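Local coordinates for cysteine-rich repeat secretory protein 2 (Arabidopsis thaliana, PDB 6GRE) that negatively regulates plasmodesmal permeability during salicylic acid-triggered immunity by controlling callose deposition, and is represented here by its extracellular tandem DUF26 region, at residues Y61-R67 / N102-D108; N7-V12 / G96-E101; S30-F35 / N46-P50. All coordinates share one frame. Where two conformers were deposited one is given. Residue numbers count along the deposited sequence, not the author numbering.

All three contacts lie in the first of the two DUF26 (Gnk2-homologous) domains. Interaction 1 pairs the central strand 103-108 of its five-stranded antiparallel sheet with its neighbour 60-66. Interaction 2, its centre about 10 Å from that of interaction 1, adds the edge strand 10-13; the two contacts are joined by Tyr107 N to Gly96 O (2.8 Å) and Leu98 N to Ile105 O (2.9 Å), both probable hydrogen bonds. Interaction 3 lays helix 23-38 on the opposite edge strand, about 11 Å from interaction 1 between centres, with Phe47 N 2.9 Å from Gly62 O. Interactions 2 and 3 do not touch. Arg106 of interaction 1 and Val12 of interaction 2 both line the 2-(2-ethoxyethoxy)ethanol pocket; Asn46 of interaction 3 carries a glycan.

Interaction 1: residues Y61-R67 / N102-D108; sequences YGIYQCR and NCLIRYD
Build two extended strands, 61-66 and 103-108, running antiparallel (174° between directions) with axes 4.6 Å apart. Tyr61/Asp108, Ile63/Arg106 and Gln65/Leu104 are hydrogen-bonded pairs, CA-CA 5.4 Å; Gly62/Tyr107, Tyr64/Ile105 and Cys66/Cys103 are non-hydrogen-bonded pairs at 4.0 to 4.3 Å. Each hydrogen-bonded pair makes two bonds: Tyr61 N to Asp108 O and Asp108 N to Tyr61 O, both 2.9 Å; Ile63 N to Arg106 O and Arg106 N to Ile63 O, both 2.9 Å; Gln65 N to Leu104 O (3.0 Å) and Leu104 N to Gln65 O (2.8 Å). Past the strand end, Arg67 N reaches Asn102 O (2.9 Å). CA-H...O contacts fill in between, the shortest being Tyr107 CA to Tyr61 O and Cys103 CA to Gln65 O, both 3.1 Å. At Gly62 a CB would collide with Arg106 O.

These are two inner strands of the DUF26 sheet. The face with Tyr64, Cys66, Cys103, Ile105 and Tyr107 looks at the two helices, where Cys66 bonds Cys75 and Cys103 bonds Cys78, disulfides tying both strands to helix 72-90. Tyr64, Ile105 and Tyr107 all take chi1 p; Tyr64 OH hydrogen-bonds Thr42 O.

Apolar contacts are modest: Tyr64 CB to Ile105 CG2, Cys66 SG to Cys103 CB and, on the other face, Ile63 CD1 to Leu104 CD1, all 3.9 Å.

Among polar side chains, Arg67 NH1 donates to Asn102 OD1 (2.9 Å), while its NE meets Asp69, a sodium ligand. Arg106, fully extended, reaches Ser203 of the second domain.

Interaction 2: residues N7-V12 / G96-E101; sequences NYIYAV and GFLQME
Strand 10-12 runs antiparallel (172°) to strand 96-99, axes 4.6 Å apart. Val12 and Phe97 form a hydrogen-bonded pair, Val12 N to Phe97 O and Phe97 N to Val12 O both 2.8 Å; Ala11 and Leu98 form a non-hydrogen-bonded pair, CA-CA 4.5 Å. Beyond them Gln99 N bonds Tyr10 O (3.0 Å), and Gln99 O takes Ile9 N (2.8 Å) plus, weakly, Tyr10 N (3.4 Å). Ile9, at phi/psi -98/-50, is the extra residue of the bulge formed here, and it pushes its CD1 to 3.7 Å from Met100 C and 3.6 Å from Glu101 OE1.

On the face toward the second domain, Tyr10 (chi1 p) folds its ring across the strand: Gln99 CB sits under one ring face, 3.6 Å from the centroid in a CH-pi contact, while the ring edge meets the face of Phe97 (T-shaped, centroids 5.3 Å, planes 85°). On the helix side, small Ala11 offers a shallow hollow filled by Leu98 CD1, 3.6 Å from Ala11 CB and 3.7 Å from Tyr8 CD2. Met100 CG fits against Tyr8 CB (4.1 Å).

Ile121 of the second domain touches Tyr10 and Phe97. With Ile9 and Tyr10 both opposite Gln99, this is a classic beta bulge on an edge strand of the DUF26 sheet.

Interaction 3: residues S30-F35 / N46-P50; sequences SLLSSF and NFTVP. With NAG (2-acetamido-2-deoxy-beta-D-glucopyranose), chain F.
This is an N-glycosylated edge strand packed against a helix: Asn46-Phe47-Thr48 is an Asn-X-Thr sequon, and Asn46 ND2 is bonded to C1 of the NAG at 1.4 Å. The same strand turns its alternate residues, Phe47 and Val49, to helix 23-38, so Asn46 and Thr48 point away from the helix and the sugar stays off the packing surface.

Set helix 30-35 and strand 46-49 with axes 8.9 Å apart and directions at 152°, roughly antiparallel; the nearest CA pair is Leu31 and Val49, 6.2 Å. The strand is extended and ends in a cis peptide before Pro50. No hydrogen bond crosses; the contact is apolar. Phe47 (chi1 m) stands its ring up beside the helix: Leu31 CD1 lies 3.3 Å from Phe47 CB, Phe35 CD1 is 3.5 Å from Phe47 CE1, and Ser34 CB is 3.9 Å from Phe47 CE2. The two phenyl rings meet obliquely, centroids 5.4 Å apart and planes at 58°. Val49 CG2 touches Leu31 CB at 4.0 Å. Ser34 OG turns back to Ser30 O (3.0 Å), satisfying its hydroxyl within the helix.

Strand 44-49 is the sheet edge, hydrogen-bonded through Phe47 and Val49 to strand 60-66. From the helix, Leu31 continues onto Val60 and Tyr107, and Phe35 onto Ile105, carrying the packing inward to strand 103-108; on the opposite face, Tyr44 OH hydrogen-bonds the NAG and Asn46 rests on Ile63 and Leu113.

Interaction 1: residues Y61-R67 / N102-D108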
loop_
_atom_site.group_PDB
_atom_site.type_symbol
_atom_site.label_atom_id
_atom_site.label_comp_id
_atom_site.label_asym_id
_atom_site.label_seq_id
_atom_site.Cartn_x
_atom_site.Cartn_y
_atom_site.Cartn_z
ATOM N N TYR A 61 5.718 -15.533 2.452
ATOM C CA TYR A 61 4.700 -15.106 1.521
ATOM C C TYR A 61 4.812 -13.591 1.387
ATOM O O TYR A 61 4.925 -12.898 2.379
ATOM C CB TYR A 61 3.305 -15.457 2.040
ATOM C CG TYR A 61 3.102 -16.926 2.336
ATOM C CD1 TYR A 61 3.497 -17.457 3.551
ATOM C CD2 TYR A 61 2.512 -17.768 1.410
ATOM C CE1 TYR A 61 3.319 -18.801 3.839
ATOM C CE2 TYR A 61 2.324 -19.117 1.683
ATOM C CZ TYR A 61 2.731 -19.628 2.903
ATOM O OH TYR A 61 2.562 -20.966 3.164
ATOM N N GLY A 62 4.714 -13.107 0.155
ATOM C CA GLY A 62 4.808 -11.668 0.007
ATOM C C GLY A 62 4.179 -11.157 -1.259
ATOM O O GLY A 62 3.890 -11.895 -2.216
ATOM N N ILE A 63 4.000 -9.830 -1.256
ATOM C CA ILE A 63 3.611 -9.100 -2.443
ATOM C C ILE A 63 4.442 -7.823 -2.549
ATOM O O ILE A 63 4.957 -7.310 -1.540
ATOM C CB ILE A 63 2.107 -8.736 -2.426
ATOM C CG1 ILE A 63 1.786 -7.711 -1.328
ATOM C CG2 ILE A 63 1.236 -9.972 -2.309
ATOM C CD1 ILE A 63 0.411 -7.075 -1.430
ATOM N N TYR A 64 4.500 -7.283 -3.762
ATOM C CA TYR A 64 4.731 -5.848 -3.905
ATOM C C TYR A 64 3.627 -5.270 -4.777
ATOM O O TYR A 64 2.957 -5.979 -5.525
ATOM C CB TYR A 64 6.074 -5.529 -4.551
ATOM C CG TYR A 64 6.119 -5.881 -6.009
ATOM C CD1 TYR A 64 6.447 -7.171 -6.403
ATOM C CD2 TYR A 64 5.833 -4.955 -7.000
ATOM C CE1 TYR A 64 6.466 -7.533 -7.737
ATOM C CE2 TYR A 64 5.852 -5.303 -8.340
ATOM C CZ TYR A 64 6.165 -6.603 -8.714
ATOM O OH TYR A 64 6.207 -6.969 -10.031
ATOM N N GLN A 65 3.425 -3.960 -4.661
ATOM C CA GLN A 65 2.488 -3.287 -5.508
ATOM C C GLN A 65 2.912 -1.842 -5.716
ATOM O O GLN A 65 3.131 -1.108 -4.773
ATOM C CB GLN A 65 1.101 -3.262 -4.896
ATOM C CG GLN A 65 0.071 -2.665 -5.846
ATOM C CD GLN A 65 -1.315 -2.939 -5.336
ATOM O OE1 GLN A 65 -2.310 -2.417 -5.850
ATOM N NE2 GLN A 65 -1.392 -3.797 -4.337
ATOM N N CYS A 66 3.034 -1.490 -6.994
ATOM C CA CYS A 66 3.316 -0.116 -7.408
ATOM C C CYS A 66 2.001 0.590 -7.738
ATOM O O CYS A 66 1.039 -0.045 -8.148
ATOM C CB CYS A 66 4.227 -0.108 -8.629
ATOM S SG CYS A 66 5.899 -0.671 -8.204
ATOM N N ARG A 67 2.028 1.919 -7.616
ATOM C CA ARG A 67 0.951 2.768 -8.099
ATOM C C ARG A 67 0.602 2.324 -9.528
ATOM O O ARG A 67 1.499 2.016 -10.333
ATOM C CB ARG A 67 1.422 4.223 -8.010
ATOM C CG ARG A 67 0.478 5.200 -7.334
ATOM C CD ARG A 67 1.061 6.600 -7.429
ATOM N NE ARG A 67 1.203 6.995 -8.826
ATOM C CZ ARG A 67 2.016 7.938 -9.284
ATOM N NH1 ARG A 67 2.861 8.554 -8.474
ATOM N NH2 ARG A 67 1.982 8.246 -10.570
ATOM N N ASN A 102 4.801 5.618 -3.744
ATOM C CA ASN A 102 4.542 5.050 -5.062
ATOM C C ASN A 102 4.548 3.511 -5.070
ATOM O O ASN A 102 4.310 2.918 -6.106
ATOM C CB ASN A 102 5.562 5.559 -6.066
ATOM C CG ASN A 102 5.312 7.012 -6.415
ATOM O OD1 ASN A 102 4.242 7.537 -6.125
ATOM N ND2 ASN A 102 6.296 7.640 -7.030
ATOM N N CYS A 103 4.759 2.872 -3.930
ATOM C CA CYS A 103 4.770 1.394 -3.902
ATOM C C CYS A 103 4.690 0.903 -2.464
ATOM O O CYS A 103 4.911 1.654 -1.522
ATOM C CB CYS A 103 5.996 0.778 -4.578
ATOM S SG CYS A 103 7.560 1.133 -3.750
ATOM N N LEU A 104 4.368 -0.394 -2.318
ATOM C CA LEU A 104 4.484 -1.082 -1.040
ATOM C C LEU A 104 5.168 -2.435 -1.258
ATOM O O LEU A 104 5.093 -2.976 -2.367
ATOM C CB LEU A 104 3.104 -1.265 -0.392
ATOM C CG LEU A 104 2.107 -2.147 -1.146
ATOM C CD1 LEU A 104 2.242 -3.638 -0.773
ATOM C CD2 LEU A 104 0.668 -1.675 -0.913
ATOM N N ILE A 105 5.767 -2.954 -0.188
ATOM C CA ILE A 105 6.149 -4.348 -0.101
ATOM C C ILE A 105 5.587 -4.917 1.196
ATOM O O ILE A 105 5.429 -4.198 2.188
ATOM C CB ILE A 105 7.675 -4.522 -0.212
ATOM C CG1 ILE A 105 8.427 -3.795 0.895
ATOM C CG2 ILE A 105 8.152 -4.141 -1.594
ATOM C CD1 ILE A 105 9.903 -4.157 0.977
ATOM N N ARG A 106 5.252 -6.210 1.178
ATOM C CA ARG A 106 4.642 -6.819 2.328
ATOM C C ARG A 106 5.003 -8.302 2.337
ATOM O O ARG A 106 4.899 -8.963 1.306
ATOM C CB ARG A 106 3.123 -6.617 2.293
ATOM C CG ARG A 106 2.378 -7.027 3.550
ATOM C CD ARG A 106 0.908 -6.682 3.354
ATOM N NE ARG A 106 0.104 -6.943 4.537
ATOM C CZ ARG A 106 -1.038 -6.336 4.807
ATOM N NH1 ARG A 106 -1.596 -5.573 3.886
ATOM N NH2 ARG A 106 -1.601 -6.483 5.998
ATOM N N TYR A 107 5.395 -8.788 3.518
ATOM C CA TYR A 107 5.715 -10.202 3.671
ATOM C C TYR A 107 5.286 -10.684 5.053
ATOM O O TYR A 107 5.162 -9.933 5.978
ATOM C CB TYR A 107 7.204 -10.431 3.429
ATOM C CG TYR A 107 8.142 -9.627 4.294
ATOM C CD1 TYR A 107 8.519 -10.058 5.555
ATOM C CD2 TYR A 107 8.709 -8.461 3.822
ATOM C CE1 TYR A 107 9.397 -9.319 6.333
ATOM C CE2 TYR A 107 9.589 -7.718 4.577
ATOM C CZ TYR A 107 9.965 -8.166 5.829
ATOM O OH TYR A 107 10.861 -7.424 6.534
ATOM N N ASP A 108 5.065 -11.997 5.150
ATOM C CA ASP A 108 4.613 -12.614 6.345
ATOM C C ASP A 108 4.922 -14.108 6.242
ATOM O O ASP A 108 5.256 -14.589 5.170
ATOM C CB ASP A 108 3.117 -12.350 6.552
ATOM C CG ASP A 108 2.636 -12.524 7.982
ATOM O OD1 ASP A 108 3.457 -12.835 8.857
ATOM O OD2 ASP A 108 1.424 -12.353 8.205
#

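Interaction 2: residues N7-V12 / G96-E101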
loop_
_atom_site.group_PDB
_atom_site.type_symbol
_atom_site.label_atom_id
_atom_site.label_comp_id
_atom_site.label_asym_id
_atom_site.label_seq_id
_atom_site.Cartn_x
_atom_site.Cartn_y
_atom_site.Cartn_z
ATOM N N ASN A 7 11.876 8.665 3.453
ATOM C CA ASN A 7 11.674 8.018 2.115
ATOM C C ASN A 7 10.602 6.918 2.201
ATOM O O ASN A 7 10.532 6.049 1.330
ATOM C CB ASN A 7 12.963 7.407 1.561
ATOM C CG ASN A 7 14.177 8.294 1.744
ATOM O OD1 ASN A 7 14.529 8.636 2.873
ATOM N ND2 ASN A 7 14.823 8.659 0.646
ATOM N N TYR A 8 9.788 6.937 3.256
ATOM C CA TYR A 8 8.686 5.997 3.390
ATOM C C TYR A 8 7.568 6.638 4.215
ATOM O O TYR A 8 7.754 7.630 4.909
ATOM C CB TYR A 8 9.166 4.693 4.019
ATOM C CG TYR A 8 9.501 4.779 5.484
ATOM C CD1 TYR A 8 10.721 5.297 5.910
ATOM C CD2 TYR A 8 8.619 4.331 6.442
ATOM C CE1 TYR A 8 11.036 5.366 7.257
ATOM C CE2 TYR A 8 8.911 4.398 7.790
ATOM C CZ TYR A 8 10.129 4.917 8.198
ATOM O OH TYR A 8 10.414 4.974 9.527
ATOM N N ILE A 9 6.387 6.033 4.157
ATOM C CA ILE A 9 5.234 6.563 4.869
ATOM C C ILE A 9 5.047 5.832 6.194
ATOM O O ILE A 9 4.894 6.465 7.210
ATOM C CB ILE A 9 3.979 6.483 3.983
ATOM C CG1 ILE A 9 4.210 7.261 2.688
ATOM C CG2 ILE A 9 2.727 6.942 4.725
ATOM C CD1 ILE A 9 3.061 7.222 1.710
ATOM N N TYR A 10 5.050 4.493 6.182
ATOM C CA TYR A 10 4.993 3.745 7.407
ATOM C C TYR A 10 5.623 2.378 7.165
ATOM O O TYR A 10 5.740 1.927 6.025
ATOM C CB TYR A 10 3.573 3.598 7.961
ATOM C CG TYR A 10 2.611 2.834 7.090
ATOM C CD1 TYR A 10 2.660 1.455 7.037
ATOM C CD2 TYR A 10 1.696 3.486 6.302
ATOM C CE1 TYR A 10 1.786 0.728 6.246
ATOM C CE2 TYR A 10 0.778 2.777 5.542
ATOM C CZ TYR A 10 0.828 1.401 5.510
ATOM O OH TYR A 10 -0.050 0.691 4.729
ATOM N N ALA A 11 6.086 1.796 8.264
ATOM C CA ALA A 11 6.569 0.438 8.326
ATOM C C ALA A 11 5.844 -0.274 9.474
ATOM O O ALA A 11 5.724 0.244 10.596
ATOM C CB ALA A 11 8.066 0.428 8.513
ATOM N N VAL A 12 5.335 -1.472 9.218
ATOM C CA VAL A 12 4.799 -2.305 10.250
ATOM C C VAL A 12 5.656 -3.570 10.317
ATOM O O VAL A 12 5.779 -4.266 9.300
ATOM C CB VAL A 12 3.340 -2.686 9.979
ATOM C CG1 VAL A 12 2.764 -3.478 11.146
ATOM C CG2 VAL A 12 2.509 -1.464 9.650
ATOM N N GLY A 96 6.674 -7.950 7.737
ATOM C CA GLY A 96 7.103 -6.614 7.442
ATOM C C GLY A 96 6.223 -6.035 6.340
ATOM O O GLY A 96 5.882 -6.724 5.377
ATOM N N PHE A 97 5.865 -4.768 6.513
ATOM C CA PHE A 97 4.994 -4.035 5.603
ATOM C C PHE A 97 5.571 -2.625 5.480
ATOM O O PHE A 97 5.550 -1.917 6.488
ATOM C CB PHE A 97 3.561 -4.083 6.164
ATOM C CG PHE A 97 2.462 -3.467 5.325
ATOM C CD1 PHE A 97 2.689 -3.046 4.023
ATOM C CD2 PHE A 97 1.171 -3.361 5.822
ATOM C CE1 PHE A 97 1.687 -2.470 3.258
ATOM C CE2 PHE A 97 0.170 -2.780 5.053
ATOM C CZ PHE A 97 0.419 -2.370 3.768
ATOM N N LEU A 98 6.046 -2.253 4.297
ATOM C CA LEU A 98 6.582 -0.933 4.080
ATOM C C LEU A 98 5.790 -0.259 2.963
ATOM O O LEU A 98 5.695 -0.787 1.863
ATOM C CB LEU A 98 8.067 -1.037 3.735
ATOM C CG LEU A 98 8.832 0.272 3.692
ATOM C CD1 LEU A 98 8.979 0.864 5.077
ATOM C CD2 LEU A 98 10.200 0.052 3.089
ATOM N N GLN A 99 5.197 0.898 3.296
ATOM C CA GLN A 99 4.436 1.686 2.373
ATOM C C GLN A 99 5.229 2.947 2.061
ATOM O O GLN A 99 5.613 3.664 2.970
ATOM C CB GLN A 99 3.095 2.104 2.966
ATOM C CG GLN A 99 2.241 2.931 2.021
ATOM C CD GLN A 99 1.606 2.110 0.932
ATOM O OE1 GLN A 99 0.842 1.204 1.223
ATOM N NE2 GLN A 99 1.923 2.421 -0.314
ATOM N N MET A 100 5.464 3.159 0.779
ATOM C CA MET A 100 6.018 4.389 0.215
ATOM C C MET A 100 4.923 5.084 -0.594
ATOM O O MET A 100 3.859 4.531 -0.819
ATOM C CB MET A 100 7.199 4.058 -0.694
ATOM C CG MET A 100 8.368 3.597 0.129
ATOM S SD MET A 100 9.737 2.935 -0.824
ATOM C CE MET A 100 10.296 4.397 -1.691
ATOM N N GLU A 101 5.194 6.305 -1.034
ATOM C CA GLU A 101 4.238 7.032 -1.816
ATOM C C GLU A 101 3.828 6.219 -3.054
ATOM O O GLU A 101 2.637 6.116 -3.353
ATOM C CB GLU A 101 4.834 8.380 -2.208
ATOM C CG GLU A 101 3.853 9.306 -2.891
ATOM C CD GLU A 101 2.777 9.957 -2.032
ATOM O OE1 GLU A 101 2.739 9.727 -0.793
ATOM O OE2 GLU A 101 1.988 10.730 -2.610
#

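Interaction 3: residues S30-F35 / N46-P50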
loop_
_atom_site.group_PDB
_atom_site.type_symbol
_atom_site.label_atom_id
_atom_site.label_comp_id
_atom_site.label_asym_id
_atom_site.label_seq_id
_atom_site.Cartn_x
_atom_site.Cartn_y
_atom_site.Cartn_z
ATOM N N SER A 30 15.567 -13.870 -0.467
ATOM C CA SER A 30 15.305 -14.317 -1.832
ATOM C C SER A 30 13.989 -13.724 -2.337
ATOM O O SER A 30 13.915 -13.313 -3.482
ATOM C CB SER A 30 15.279 -15.824 -1.963
ATOM O OG SER A 30 16.391 -16.406 -1.317
ATOM N N LEU A 31 12.958 -13.723 -1.477
ATOM C CA LEU A 31 11.632 -13.170 -1.843
ATOM C C LEU A 31 11.794 -11.709 -2.280
ATOM O O LEU A 31 11.280 -11.294 -3.333
ATOM C CB LEU A 31 10.685 -13.264 -0.647
ATOM C CG LEU A 31 9.373 -12.481 -0.815
ATOM C CD1 LEU A 31 8.467 -13.221 -1.770
ATOM C CD2 LEU A 31 8.675 -12.269 0.516
ATOM N N LEU A 32 12.492 -10.931 -1.456
ATOM C CA LEU A 32 12.632 -9.482 -1.689
ATOM C C LEU A 32 13.376 -9.195 -2.995
ATOM O O LEU A 32 12.970 -8.307 -3.737
ATOM C CB LEU A 32 13.329 -8.835 -0.497
ATOM C CG LEU A 32 12.557 -8.892 0.814
ATOM C CD1 LEU A 32 13.384 -8.347 1.956
ATOM C CD2 LEU A 32 11.225 -8.158 0.699
ATOM N N SER A 33 14.423 -9.971 -3.305
ATOM C CA SER A 33 15.156 -9.823 -4.562
ATOM C C SER A 33 14.233 -10.130 -5.746
ATOM O O SER A 33 14.316 -9.496 -6.817
ATOM C CB SER A 33 16.376 -10.711 -4.574
ATOM O OG SER A 33 17.331 -10.255 -3.625
ATOM N N SER A 34 13.349 -11.105 -5.557
ATOM C CA SER A 34 12.378 -11.495 -6.576
ATOM C C SER A 34 11.395 -10.355 -6.876
ATOM O O SER A 34 10.964 -10.222 -8.024
ATOM C CB SER A 34 11.640 -12.716 -6.175
ATOM O OG SER A 34 12.544 -13.806 -6.157
ATOM N N PHE A 35 10.982 -9.625 -5.834
ATOM C CA PHE A 35 10.091 -8.468 -6.008
ATOM C C PHE A 35 10.728 -7.501 -7.003
ATOM O O PHE A 35 10.086 -7.036 -7.964
ATOM C CB PHE A 35 9.867 -7.687 -4.709
ATOM C CG PHE A 35 9.020 -8.310 -3.628
ATOM C CD1 PHE A 35 8.208 -9.405 -3.852
ATOM C CD2 PHE A 35 9.041 -7.753 -2.360
ATOM C CE1 PHE A 35 7.405 -9.910 -2.841
ATOM C CE2 PHE A 35 8.266 -8.280 -1.341
ATOM C CZ PHE A 35 7.455 -9.357 -1.584
ATOM N N ASN A 46 2.464 -11.663 -6.399
ATOM C CA ASN A 46 2.517 -12.360 -5.134
ATOM C C ASN A 46 3.457 -13.550 -5.310
ATOM O O ASN A 46 3.471 -14.151 -6.370
ATOM C CB ASN A 46 1.142 -12.825 -4.658
ATOM C CG ASN A 46 0.685 -14.118 -5.307
ATOM O OD1 ASN A 46 1.117 -15.214 -4.939
ATOM N ND2 ASN A 46 -0.188 -13.997 -6.282
ATOM N N PHE A 47 4.221 -13.861 -4.272
ATOM C CA PHE A 47 5.258 -14.891 -4.311
ATOM C C PHE A 47 5.206 -15.698 -3.017
ATOM O O PHE A 47 4.907 -15.145 -1.955
ATOM C CB PHE A 47 6.657 -14.280 -4.379
ATOM C CG PHE A 47 6.917 -13.297 -5.495
ATOM C CD1 PHE A 47 6.415 -12.006 -5.432
ATOM C CD2 PHE A 47 7.721 -13.636 -6.571
ATOM C CE1 PHE A 47 6.657 -11.099 -6.448
ATOM C CE2 PHE A 47 7.975 -12.723 -7.584
ATOM C CZ PHE A 47 7.439 -11.458 -7.520
ATOM N N THR A 48 5.583 -16.983 -3.110
ATOM C CA THR A 48 5.859 -17.830 -1.980
ATOM C C THR A 48 7.285 -18.358 -2.161
ATOM O O THR A 48 7.613 -18.747 -3.262
ATOM C CB THR A 48 4.851 -18.981 -1.891
ATOM O OG1 THR A 48 3.534 -18.429 -2.009
ATOM C CG2 THR A 48 4.944 -19.756 -0.595
ATOM N N VAL A 49 8.091 -18.344 -1.092
ATOM C CA VAL A 49 9.440 -18.936 -1.082
ATOM C C VAL A 49 9.574 -19.821 0.150
ATOM O O VAL A 49 9.419 -19.360 1.270
ATOM C CB VAL A 49 10.553 -17.865 -1.117
ATOM C CG1 VAL A 49 11.927 -18.511 -1.145
ATOM C CG2 VAL A 49 10.393 -16.924 -2.301
ATOM N N PRO A 50 9.909 -21.116 -0.036
ATOM C CA PRO A 50 10.149 -21.731 -1.329
ATOM C C PRO A 50 8.874 -21.947 -2.163
ATOM O O PRO A 50 7.775 -21.953 -1.616
ATOM C CB PRO A 50 10.783 -23.103 -1.012
ATOM C CG PRO A 50 10.973 -23.102 0.492
ATOM C CD PRO A 50 9.965 -22.103 1.031
HETATM C C1 NAG F . -0.716 -15.166 -6.924
HETATM C C2 NAG F . -2.084 -14.850 -7.532
HETATM C C3 NAG F . -2.596 -16.009 -8.397
HETATM C C4 NAG F . -1.496 -16.659 -9.249
HETATM C C5 NAG F . -0.225 -16.926 -8.429
HETATM C C6 NAG F . 0.915 -17.569 -9.229
HETATM C C7 NAG F . -3.268 -13.317 -5.957
HETATM C C8 NAG F . -4.406 -13.269 -4.966
HETATM N N2 NAG F . -3.058 -14.546 -6.498
HETATM O O3 NAG F . -3.619 -15.491 -9.250
HETATM O O4 NAG F . -1.986 -17.887 -9.806
HETATM O O5 NAG F . 0.213 -15.680 -7.885
HETATM O O6 NAG F . 1.674 -16.553 -9.896
HETATM O O7 NAG F . -2.597 -12.304 -6.233
#